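Local coordinates for autoinducer 2 sensor kinase/phosphatase LuxQ (Vibrio cholerae, PDB 3C38), which senses the quorum signal AI-2 bound to LuxP, acting as a histidine kinase without the signal and as a phosphatase with it, here seen as its periplasmic domain, at residues A[23-26]-A[27-31]; A[34-37]-A[38-42]; A[116-120]-A[121-125]; A[191-194]-A[195-199]. One frame throughout, in Å; residues are numbered along the deposited sequence.

Contact 1: residues A[23-26]-A[27-31]; sequences VQTS and SLIQS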
loop_
_atom_site.group_PDB
_atom_site.type_symbol
_atom_site.label_atom_id
_atom_site.label_comp_id
_atom_site.label_asym_id
_atom_site.label_seq_id
_atom_site.Cartn_x
_atom_site.Cartn_y
_atom_site.Cartn_z
ATOM N N VAL A 23 18.626 14.449 -5.603
ATOM C CA VAL A 23 17.938 13.710 -6.653
ATOM C C VAL A 23 18.333 12.228 -6.704
ATOM O O VAL A 23 17.558 11.384 -7.153
ATOM C CB VAL A 23 18.194 14.385 -8.035
ATOM C CG1 VAL A 23 17.566 13.577 -9.160
ATOM C CG2 VAL A 23 17.610 15.793 -8.029
ATOM N N GLN A 24 19.529 11.910 -6.227
ATOM C CA GLN A 24 19.992 10.530 -6.249
ATOM C C GLN A 24 19.367 9.644 -5.166
ATOM O O GLN A 24 19.046 8.481 -5.429
ATOM C CB GLN A 24 21.522 10.498 -6.163
ATOM C CG GLN A 24 22.202 11.194 -7.344
ATOM C CD GLN A 24 22.996 10.238 -8.222
ATOM O OE1 GLN A 24 23.940 9.598 -7.760
ATOM N NE2 GLN A 24 22.617 10.143 -9.494
ATOM N N THR A 25 19.200 10.172 -3.953
ATOM C CA THR A 25 18.587 9.376 -2.891
ATOM C C THR A 25 17.095 9.347 -3.197
ATOM O O THR A 25 16.421 8.336 -3.011
ATOM C CB THR A 25 18.784 9.997 -1.479
ATOM O OG1 THR A 25 17.810 11.027 -1.268
ATOM C CG2 THR A 25 20.181 10.575 -1.329
ATOM N N SER A 26 16.596 10.481 -3.674
ATOM C CA SER A 26 15.191 10.635 -4.026
ATOM C C SER A 26 14.877 9.584 -5.087
ATOM O O SER A 26 13.845 8.908 -5.039
ATOM C CB SER A 26 14.958 12.043 -4.583
ATOM O OG SER A 26 13.665 12.529 -4.280
ATOM N N SER A 27 15.794 9.448 -6.039
ATOM C CA SER A 27 15.654 8.488 -7.125
ATOM C C SER A 27 15.614 7.079 -6.552
ATOM O O SER A 27 14.782 6.257 -6.946
ATOM C CB SER A 27 16.833 8.627 -8.098
ATOM O OG SER A 27 16.810 7.603 -9.080
ATOM N N LEU A 28 16.524 6.815 -5.621
ATOM C CA LEU A 28 16.608 5.520 -4.978
ATOM C C LEU A 28 15.354 5.239 -4.146
ATOM O O LEU A 28 14.783 4.146 -4.209
ATOM C CB LEU A 28 17.860 5.471 -4.096
ATOM C CG LEU A 28 18.019 4.311 -3.103
ATOM C CD1 LEU A 28 17.924 2.955 -3.818
ATOM C CD2 LEU A 28 19.368 4.460 -2.399
ATOM N N ILE A 29 14.920 6.230 -3.374
ATOM C CA ILE A 29 13.736 6.070 -2.537
ATOM C C ILE A 29 12.535 5.659 -3.381
ATOM O O ILE A 29 11.774 4.744 -3.016
ATOM C CB ILE A 29 13.447 7.368 -1.755
ATOM C CG1 ILE A 29 14.521 7.533 -0.668
ATOM C CG2 ILE A 29 12.051 7.327 -1.150
ATOM C CD1 ILE A 29 14.555 8.887 0.007
ATOM N N GLN A 30 12.393 6.324 -4.524
ATOM C CA GLN A 30 11.308 6.049 -5.456
ATOM C C GLN A 30 11.383 4.618 -5.981
ATOM O O GLN A 30 10.354 3.949 -6.116
ATOM C CB GLN A 30 11.364 7.023 -6.638
ATOM C CG GLN A 30 10.309 6.778 -7.709
ATOM C CD GLN A 30 8.905 7.041 -7.218
ATOM O OE1 GLN A 30 8.600 8.128 -6.736
ATOM N NE2 GLN A 30 8.038 6.045 -7.339
ATOM N N SER A 31 12.594 4.153 -6.274
ATOM C CA SER A 31 12.762 2.800 -6.804
ATOM C C SER A 31 12.445 1.769 -5.735
ATOM O O SER A 31 11.841 0.730 -6.019
ATOM C CB SER A 31 14.187 2.579 -7.339
ATOM O OG SER A 31 15.132 2.482 -6.289
#

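Contact 2: residues A[34-37]-A[38-42]; sequences DFRL and AALRI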
loop_
_atom_site.group_PDB
_atom_site.type_symbol
_atom_site.label_atom_id
_atom_site.label_comp_id
_atom_site.label_asym_id
_atom_site.label_seq_id
_atom_site.Cartn_x
_atom_site.Cartn_y
_atom_site.Cartn_z
ATOM N N ASP A 34 8.776 1.730 -5.659
ATOM C CA ASP A 34 8.302 0.992 -6.836
ATOM C C ASP A 34 8.493 -0.506 -6.634
ATOM O O ASP A 34 7.614 -1.306 -6.957
ATOM C CB ASP A 34 9.083 1.392 -8.093
ATOM C CG ASP A 34 8.874 2.828 -8.478
ATOM O OD1 ASP A 34 7.844 3.402 -8.064
ATOM O OD2 ASP A 34 9.732 3.372 -9.213
ATOM N N PHE A 35 9.649 -0.877 -6.099
ATOM C CA PHE A 35 9.949 -2.281 -5.869
ATOM C C PHE A 35 8.867 -2.994 -5.047
ATOM O O PHE A 35 8.436 -4.097 -5.406
ATOM C CB PHE A 35 11.319 -2.437 -5.193
ATOM C CG PHE A 35 11.765 -3.866 -5.075
ATOM C CD1 PHE A 35 12.214 -4.563 -6.196
ATOM C CD2 PHE A 35 11.665 -4.542 -3.860
ATOM C CE1 PHE A 35 12.555 -5.924 -6.113
ATOM C CE2 PHE A 35 11.998 -5.898 -3.760
ATOM C CZ PHE A 35 12.444 -6.592 -4.893
ATOM N N ARG A 36 8.422 -2.379 -3.953
ATOM C CA ARG A 36 7.391 -3.008 -3.129
ATOM C C ARG A 36 6.064 -3.146 -3.895
ATOM O O ARG A 36 5.396 -4.180 -3.820
ATOM C CB ARG A 36 7.163 -2.210 -1.840
ATOM C CG ARG A 36 6.146 -2.854 -0.920
ATOM C CD ARG A 36 6.704 -4.152 -0.308
ATOM N NE ARG A 36 5.669 -5.103 0.120
ATOM C CZ ARG A 36 4.669 -4.829 0.959
ATOM N NH1 ARG A 36 4.533 -3.616 1.490
ATOM N NH2 ARG A 36 3.794 -5.779 1.268
ATOM N N LEU A 37 5.681 -2.105 -4.627
ATOM C CA LEU A 37 4.439 -2.149 -5.403
ATOM C C LEU A 37 4.496 -3.208 -6.518
ATOM O O LEU A 37 3.499 -3.892 -6.793
ATOM C CB LEU A 37 4.118 -0.765 -5.987
ATOM C CG LEU A 37 3.194 0.094 -5.110
ATOM C CD1 LEU A 37 3.740 0.167 -3.701
ATOM C CD2 LEU A 37 3.058 1.486 -5.704
ATOM N N ALA A 38 5.664 -3.341 -7.142
ATOM C CA ALA A 38 5.870 -4.333 -8.188
ATOM C C ALA A 38 5.665 -5.745 -7.621
ATOM O O ALA A 38 4.990 -6.580 -8.229
ATOM C CB ALA A 38 7.284 -4.198 -8.767
ATOM N N ALA A 39 6.242 -6.013 -6.456
ATOM C CA ALA A 39 6.090 -7.328 -5.841
ATOM C C ALA A 39 4.611 -7.665 -5.626
ATOM O O ALA A 39 4.171 -8.778 -5.913
ATOM C CB ALA A 39 6.841 -7.381 -4.501
ATOM N N LEU A 40 3.843 -6.706 -5.118
ATOM C CA LEU A 40 2.428 -6.943 -4.870
ATOM C C LEU A 40 1.637 -7.109 -6.155
ATOM O O LEU A 40 0.722 -7.923 -6.221
ATOM C CB LEU A 40 1.837 -5.808 -4.036
ATOM C CG LEU A 40 2.230 -5.882 -2.561
ATOM C CD1 LEU A 40 1.644 -4.715 -1.830
ATOM C CD2 LEU A 40 1.731 -7.184 -1.951
ATOM N N ARG A 41 1.992 -6.332 -7.171
ATOM C CA ARG A 41 1.319 -6.409 -8.459
ATOM C C ARG A 41 1.526 -7.793 -9.076
ATOM O O ARG A 41 0.565 -8.456 -9.504
ATOM C CB ARG A 41 1.865 -5.328 -9.400
ATOM C CG ARG A 41 1.501 -5.546 -10.870
ATOM C CD ARG A 41 1.894 -4.355 -11.733
ATOM N NE ARG A 41 3.321 -4.039 -11.666
ATOM C CZ ARG A 41 4.302 -4.868 -12.022
ATOM N NH1 ARG A 41 4.027 -6.085 -12.474
ATOM N NH2 ARG A 41 5.566 -4.469 -11.936
ATOM N N ILE A 42 2.788 -8.220 -9.112
ATOM C CA ILE A 42 3.161 -9.516 -9.666
ATOM C C ILE A 42 2.391 -10.657 -9.004
ATOM O O ILE A 42 1.778 -11.476 -9.686
ATOM C CB ILE A 42 4.678 -9.761 -9.512
ATOM C CG1 ILE A 42 5.442 -8.799 -10.425
ATOM C CG2 ILE A 42 5.020 -11.209 -9.839
ATOM C CD1 ILE A 42 6.958 -8.841 -10.237
#

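Contact 3: residues A[116-120]-A[121-125]; sequences VAISG and NWHLV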
loop_
_atom_site.group_PDB
_atom_site.type_symbol
_atom_site.label_atom_id
_atom_site.label_comp_id
_atom_site.label_asym_id
_atom_site.label_seq_id
_atom_site.Cartn_x
_atom_site.Cartn_y
_atom_site.Cartn_z
ATOM N N VAL A 116 -11.370 2.841 -7.622
ATOM C CA VAL A 116 -10.346 2.163 -8.403
ATOM C C VAL A 116 -11.034 1.567 -9.634
ATOM O O VAL A 116 -11.210 0.360 -9.742
ATOM C CB VAL A 116 -9.676 1.053 -7.562
ATOM C CG1 VAL A 116 -8.594 0.371 -8.363
ATOM C CG2 VAL A 116 -9.088 1.648 -6.299
ATOM N N ALA A 117 -11.419 2.447 -10.555
ATOM C CA ALA A 117 -12.128 2.077 -11.776
ATOM C C ALA A 117 -11.411 1.115 -12.702
ATOM O O ALA A 117 -11.949 0.061 -13.038
ATOM C CB ALA A 117 -12.503 3.333 -12.549
ATOM N N ILE A 118 -10.199 1.469 -13.114
ATOM C CA ILE A 118 -9.435 0.635 -14.037
ATOM C C ILE A 118 -8.497 -0.404 -13.415
ATOM O O ILE A 118 -8.120 -0.305 -12.246
ATOM C CB ILE A 118 -8.618 1.516 -14.968
ATOM C CG1 ILE A 118 -7.535 2.243 -14.163
ATOM C CG2 ILE A 118 -9.543 2.522 -15.644
ATOM C CD1 ILE A 118 -6.595 3.077 -15.002
ATOM N N SER A 119 -8.116 -1.394 -14.222
ATOM C CA SER A 119 -7.230 -2.474 -13.781
ATOM C C SER A 119 -5.774 -2.216 -14.177
ATOM O O SER A 119 -5.489 -1.367 -15.030
ATOM C CB SER A 119 -7.676 -3.819 -14.395
ATOM O OG SER A 119 -8.997 -4.174 -14.021
ATOM N N GLY A 120 -4.858 -2.954 -13.553
ATOM C CA GLY A 120 -3.450 -2.821 -13.884
ATOM C C GLY A 120 -2.750 -1.553 -13.437
ATOM O O GLY A 120 -1.603 -1.313 -13.825
ATOM N N ASN A 121 -3.427 -0.735 -12.632
ATOM C CA ASN A 121 -2.836 0.505 -12.127
ATOM C C ASN A 121 -3.112 0.709 -10.645
ATOM O O ASN A 121 -4.229 0.507 -10.173
ATOM C CB ASN A 121 -3.352 1.723 -12.895
ATOM C CG ASN A 121 -2.748 1.843 -14.284
ATOM O OD1 ASN A 121 -2.393 2.939 -14.719
ATOM N ND2 ASN A 121 -2.639 0.722 -14.992
ATOM N N TRP A 122 -2.076 1.101 -9.920
ATOM C CA TRP A 122 -2.194 1.362 -8.495
ATOM C C TRP A 122 -2.945 2.679 -8.328
ATOM O O TRP A 122 -2.769 3.601 -9.127
ATOM C CB TRP A 122 -0.806 1.474 -7.864
ATOM C CG TRP A 122 -0.150 0.157 -7.620
ATOM C CD1 TRP A 122 0.823 -0.431 -8.370
ATOM C CD2 TRP A 122 -0.441 -0.748 -6.551
ATOM N NE1 TRP A 122 1.156 -1.656 -7.834
ATOM C CE2 TRP A 122 0.394 -1.875 -6.716
ATOM C CE3 TRP A 122 -1.334 -0.719 -5.468
ATOM C CZ2 TRP A 122 0.370 -2.964 -5.835
ATOM C CZ3 TRP A 122 -1.361 -1.796 -4.593
ATOM C CH2 TRP A 122 -0.512 -2.909 -4.784
ATOM N N HIS A 123 -3.786 2.758 -7.302
ATOM C CA HIS A 123 -4.556 3.965 -7.034
ATOM C C HIS A 123 -4.327 4.421 -5.601
ATOM O O HIS A 123 -4.484 3.638 -4.662
ATOM C CB HIS A 123 -6.053 3.706 -7.222
ATOM C CG HIS A 123 -6.471 3.551 -8.650
ATOM N ND1 HIS A 123 -6.832 4.621 -9.443
ATOM C CD2 HIS A 123 -6.579 2.450 -9.431
ATOM C CE1 HIS A 123 -7.144 4.184 -10.649
ATOM N NE2 HIS A 123 -7.001 2.871 -10.669
ATOM N N LEU A 124 -3.950 5.689 -5.443
ATOM C CA LEU A 124 -3.738 6.267 -4.126
ATOM C C LEU A 124 -5.095 6.815 -3.714
ATOM O O LEU A 124 -5.584 7.782 -4.294
ATOM C CB LEU A 124 -2.701 7.388 -4.193
ATOM C CG LEU A 124 -2.534 8.209 -2.910
ATOM C CD1 LEU A 124 -2.193 7.282 -1.749
ATOM C CD2 LEU A 124 -1.443 9.262 -3.113
ATOM N N VAL A 125 -5.714 6.173 -2.734
ATOM C CA VAL A 125 -7.027 6.581 -2.258
ATOM C C VAL A 125 -7.018 6.720 -0.736
ATOM O O VAL A 125 -6.148 6.180 -0.061
ATOM C CB VAL A 125 -8.083 5.567 -2.662
ATOM C CG1 VAL A 125 -8.061 5.380 -4.169
ATOM C CG2 VAL A 125 -7.821 4.256 -1.959
HETATM O O HOH W 1 -6.221 -1.156 -10.427
#

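Contact 4: residues A[191-194]-A[195-199]; sequences STLK and GNEPY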
loop_
_atom_site.group_PDB
_atom_site.type_symbol
_atom_site.label_atom_id
_atom_site.label_comp_id
_atom_site.label_asym_id
_atom_site.label_seq_id
_atom_site.Cartn_x
_atom_site.Cartn_y
_atom_site.Cartn_z
ATOM N N SER A 191 6.727 6.922 10.680
ATOM C CA SER A 191 8.092 7.404 10.871
ATOM C C SER A 191 8.996 6.310 11.414
ATOM O O SER A 191 8.527 5.389 12.097
ATOM C CB SER A 191 8.070 8.571 11.864
ATOM O OG SER A 191 9.350 8.845 12.401
ATOM N N THR A 192 10.288 6.408 11.111
ATOM C CA THR A 192 11.251 5.433 11.599
ATOM C C THR A 192 12.016 5.965 12.816
ATOM O O THR A 192 12.840 5.245 13.386
ATOM C CB THR A 192 12.302 5.079 10.527
ATOM O OG1 THR A 192 13.017 6.262 10.162
ATOM C CG2 THR A 192 11.649 4.467 9.303
ATOM N N LEU A 193 11.769 7.221 13.200
ATOM C CA LEU A 193 12.462 7.812 14.352
ATOM C C LEU A 193 12.255 7.017 15.647
ATOM O O LEU A 193 11.126 6.630 15.976
ATOM C CB LEU A 193 12.023 9.263 14.568
ATOM C CG LEU A 193 12.725 10.303 13.674
ATOM C CD1 LEU A 193 12.341 10.059 12.218
ATOM C CD2 LEU A 193 12.316 11.729 14.078
ATOM N N LYS A 194 13.349 6.765 16.367
ATOM C CA LYS A 194 13.288 6.017 17.630
ATOM C C LYS A 194 12.788 6.924 18.745
ATOM O O LYS A 194 12.073 6.491 19.636
ATOM C CB LYS A 194 14.667 5.484 18.029
ATOM C CG LYS A 194 15.527 4.982 16.884
ATOM C CD LYS A 194 14.938 3.774 16.187
ATOM C CE LYS A 194 15.794 3.391 14.971
ATOM N NZ LYS A 194 15.859 4.475 13.916
ATOM N N GLY A 195 13.175 8.192 18.693
ATOM C CA GLY A 195 12.741 9.127 19.712
ATOM C C GLY A 195 13.909 9.660 20.509
ATOM O O GLY A 195 13.781 10.636 21.248
ATOM N N ASN A 196 15.059 9.023 20.345
ATOM C CA ASN A 196 16.254 9.430 21.061
ATOM C C ASN A 196 17.162 10.262 20.166
ATOM O O ASN A 196 18.334 10.462 20.490
ATOM C CB ASN A 196 17.009 8.196 21.524
ATOM C CG ASN A 196 17.573 7.414 20.369
ATOM O OD1 ASN A 196 16.859 7.104 19.409
ATOM N ND2 ASN A 196 18.861 7.094 20.441
ATOM N N GLU A 197 16.623 10.729 19.039
ATOM C CA GLU A 197 17.385 11.546 18.087
ATOM C C GLU A 197 17.471 13.008 18.537
ATOM O O GLU A 197 16.651 13.470 19.325
ATOM C CB GLU A 197 16.734 11.521 16.690
ATOM C CG GLU A 197 16.779 10.205 15.943
ATOM C CD GLU A 197 15.634 9.272 16.293
ATOM O OE1 GLU A 197 14.652 9.702 16.937
ATOM O OE2 GLU A 197 15.715 8.095 15.898
ATOM N N PRO A 198 18.471 13.749 18.031
ATOM C CA PRO A 198 18.689 15.165 18.352
ATOM C C PRO A 198 17.576 16.018 17.757
ATOM O O PRO A 198 17.334 17.145 18.190
ATOM C CB PRO A 198 20.032 15.469 17.690
ATOM C CG PRO A 198 20.728 14.128 17.680
ATOM C CD PRO A 198 19.613 13.209 17.272
ATOM N N TYR A 199 16.907 15.465 16.750
ATOM C CA TYR A 199 15.811 16.157 16.073
ATOM C C TYR A 199 14.488 15.421 16.299
ATOM O O TYR A 199 14.464 14.189 16.382
ATOM C CB TYR A 199 16.121 16.256 14.576
ATOM C CG TYR A 199 16.501 14.928 13.949
ATOM C CD1 TYR A 199 15.527 13.985 13.614
ATOM C CD2 TYR A 199 17.838 14.604 13.718
ATOM C CE1 TYR A 199 15.872 12.756 13.068
ATOM C CE2 TYR A 199 18.196 13.383 13.176
ATOM C CZ TYR A 199 17.209 12.460 12.853
ATOM O OH TYR A 199 17.568 11.239 12.334
HETATM O O HOH W 2 17.742 6.557 15.149
#

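Contact 1: residues A[23-26]-A[27-31]
Thr25 and Ile29 are joined by the shortest backbone bond of this helical turn: Ile29 N reaches Thr25 O at 2.6 Å, with an N-H...O angle of 165°. Three more i to i+4 bonds run beside it. Gln30 N donates to Ser26 O at 3.0 Å and Leu28 N to Gln24 O at the same length, whereas the bond from Ser27 N to Val23 O is more bent, 139° at the hydrogen. Farther along, the hydroxyl of Ser31 turns back on its own helix and gives its proton to Leu28 O, 2.7 Å from OG.

Packing between the side chains is slight. Those of Thr25 and Ile29 lie alongside each other, pointing the same way, and the terminal CD1 of Ile29 comes to 4.1 Å from Thr25 OG1. Ile29 CG1 is anti to its own carbonyl carbon (chi1 -71°), a torsion that lays the branch back over Thr25 O.

The polar ends on the neighbouring flank look elsewhere: Ser26 OG bonds to Thr221 OG1, and the Gln30 amide spans Asp34 OD1 and the backbone N of Glu224. With Ile29 resting on Thr221 and Leu223, one side of the helix is fastened to strand 216-225. This is regular alpha-helical i to i+4 pairing, near the start of the long N-terminal helix 22-47 of the LuxQ periplasmic domain, a member of the Cache clan.

Contact 2: residues A[34-37]-A[38-42]
Leu37, Ala38 and Arg36 bury the most surface where these two successive helical turns meet. Ala38 is held by its backbone, N to Asp34 O at 2.8 Å, and its methyl sits over the preceding turn, with CB 3.4 Å from the same Asp34 O. Leu37 takes part chiefly through its main chain: its carbonyl oxygen accepts from Arg41 N at 2.9 Å and takes a second, weak bond from Trp122 NE1, and Arg41 CB lies against that oxygen as well. The side chain of Leu37 packs on Ile159 and Leu137 of the sheet.

Arg36 makes the one side-chain contact of note. Its CG is anti to the backbone N (chi1 -177°) and the chain then bends at chi2 (70°), which carries the guanidinium forward beside Leu40, one turn on. The two side chains meet at a slant, and Leu40 CD1 lies over one face of the guanidinium, toward its rim and 3.9 Å from Arg36 NH2. This is apolar packing on a flat cationic group, with no polar bond between the side chains. In the backbone, Leu40 N donates to Arg36 O at 3.2 Å, and Ala39 N pairs in the same i to i+4 way with Phe35 O.

In the fold, this middle part of helix 22-47 lies against the five-stranded antiparallel sheet. Leu40 joins Leu37 on Ile159 of strand 153-160, Arg41 touches Arg139 of strand 134-143, the strand that also holds Leu137, while Trp122 lies against Leu40 and Arg41 from the chain leading into strand 123-127.

Contact 3: residues A[116-120]-A[121-125]
Val116 and His123 are brought together by two torsions: chi1 of -72° sets the imidazole of His123 anti to its own carbonyl carbon, and chi2 of -88° turns the ring so that one face looks onto Val116. The CA of Val116 stands over that face in a CH-pi contact, 4.0 Å from the centroid of the His123 ring and 14° off the normal. Val116 CG2 lies 3.8 Å from His123 CB and also approaches Val125, its distance to Val125 CG1 being 4.4 Å.

Ile118 reaches the same ring from its edge. Ile118 CG1 lies near the imidazole plane, 3.6 Å from His123 NE2, and the two side chains cross at about a right angle. NE2 is buried here and finds no polar partner in the model. Beyond CG1, the CD1 methyl of Ile118 extends to Asn121 CB at 4.1 Å.

The turn that makes these approaches possible is a helix-to-strand connection: Val116 is where the chain leaves helix 106-115, and after Gly120, whose phi is positive, it runs into the edge strand of the five-stranded sheet. A water bridges the loop inside this bend, donating to Ile118 O at 2.8 Å and to Asn121 O at 2.6 Å, and its oxygen lies at the ring edge of His123. Met138 pairs with His123 through the backbone, as Ile136 does with Val125, while Val116 packs on Met138 and Tyr156 of the sheet.

Contact 4: residues A[191-194]-A[195-199]
Lys194 and Gly195 present successive backbone N-H groups to the Glu197 carboxylate. Lys194 N binds OE2 of Glu197 at 2.8 Å, on the syn lone pair and with an N-H...O angle of 160°; Gly195 N binds OE1 of Glu197 at 2.7 Å, also from the syn side but 27° out of the carboxylate plane. The two backbone amides hold one oxygen each, and OE2 also takes a water and a weak bond from Asn179 ND2. A bend at chi2 (86°) folds the Glu197 chain back to this position.

The ammonium of Lys194 stays beyond salt-bridge range, its NZ 4.1 Å from Glu197 OE2, yet that water links the two, accepting from NZ and donating to OE2. Lys194 NZ also donates to Thr192 O at 3.2 Å. Upstream, Ser191 OG accepts from Leu193 N in an ST turn immediately before Lys194.

Outside this polar core, Leu193 CD2 meets the edge of the Tyr199 ring, 3.8 Å from CE1, while Glu197 CB lies over the centre of one ring face. The loop leaves edge strand 187-191 and leads to helix 201-205; Leu193 packs on Asn179 and Val181 of strand 179-184, and Tyr199, its OH bonded to Asn179 ND2, rests on Val204 and stands edge-to-face with Phe216.

Overall arrangement
From the N terminus, the chain enters helix 22-47, which carries contact 1 and then contact 2, their centres about 16 Å apart. All four contacts are local and follow in series; none encloses or crosses another. Contact 1 rests on the four-stranded sheet and contact 2 on the five-stranded one, so the single helix spans both. Contact 3 closes the turn from helix 106-115 into strand 123-127, and touches contact 2 through Trp122, whose CZ2 packs 3.4 Å from Leu37 O beside the weak NE1 bond to that oxygen. Contact 4 closes a bend after strand 187-191 of the four-stranded sheet, about 34 Å from contact 3 between centres, across the middle of the chain.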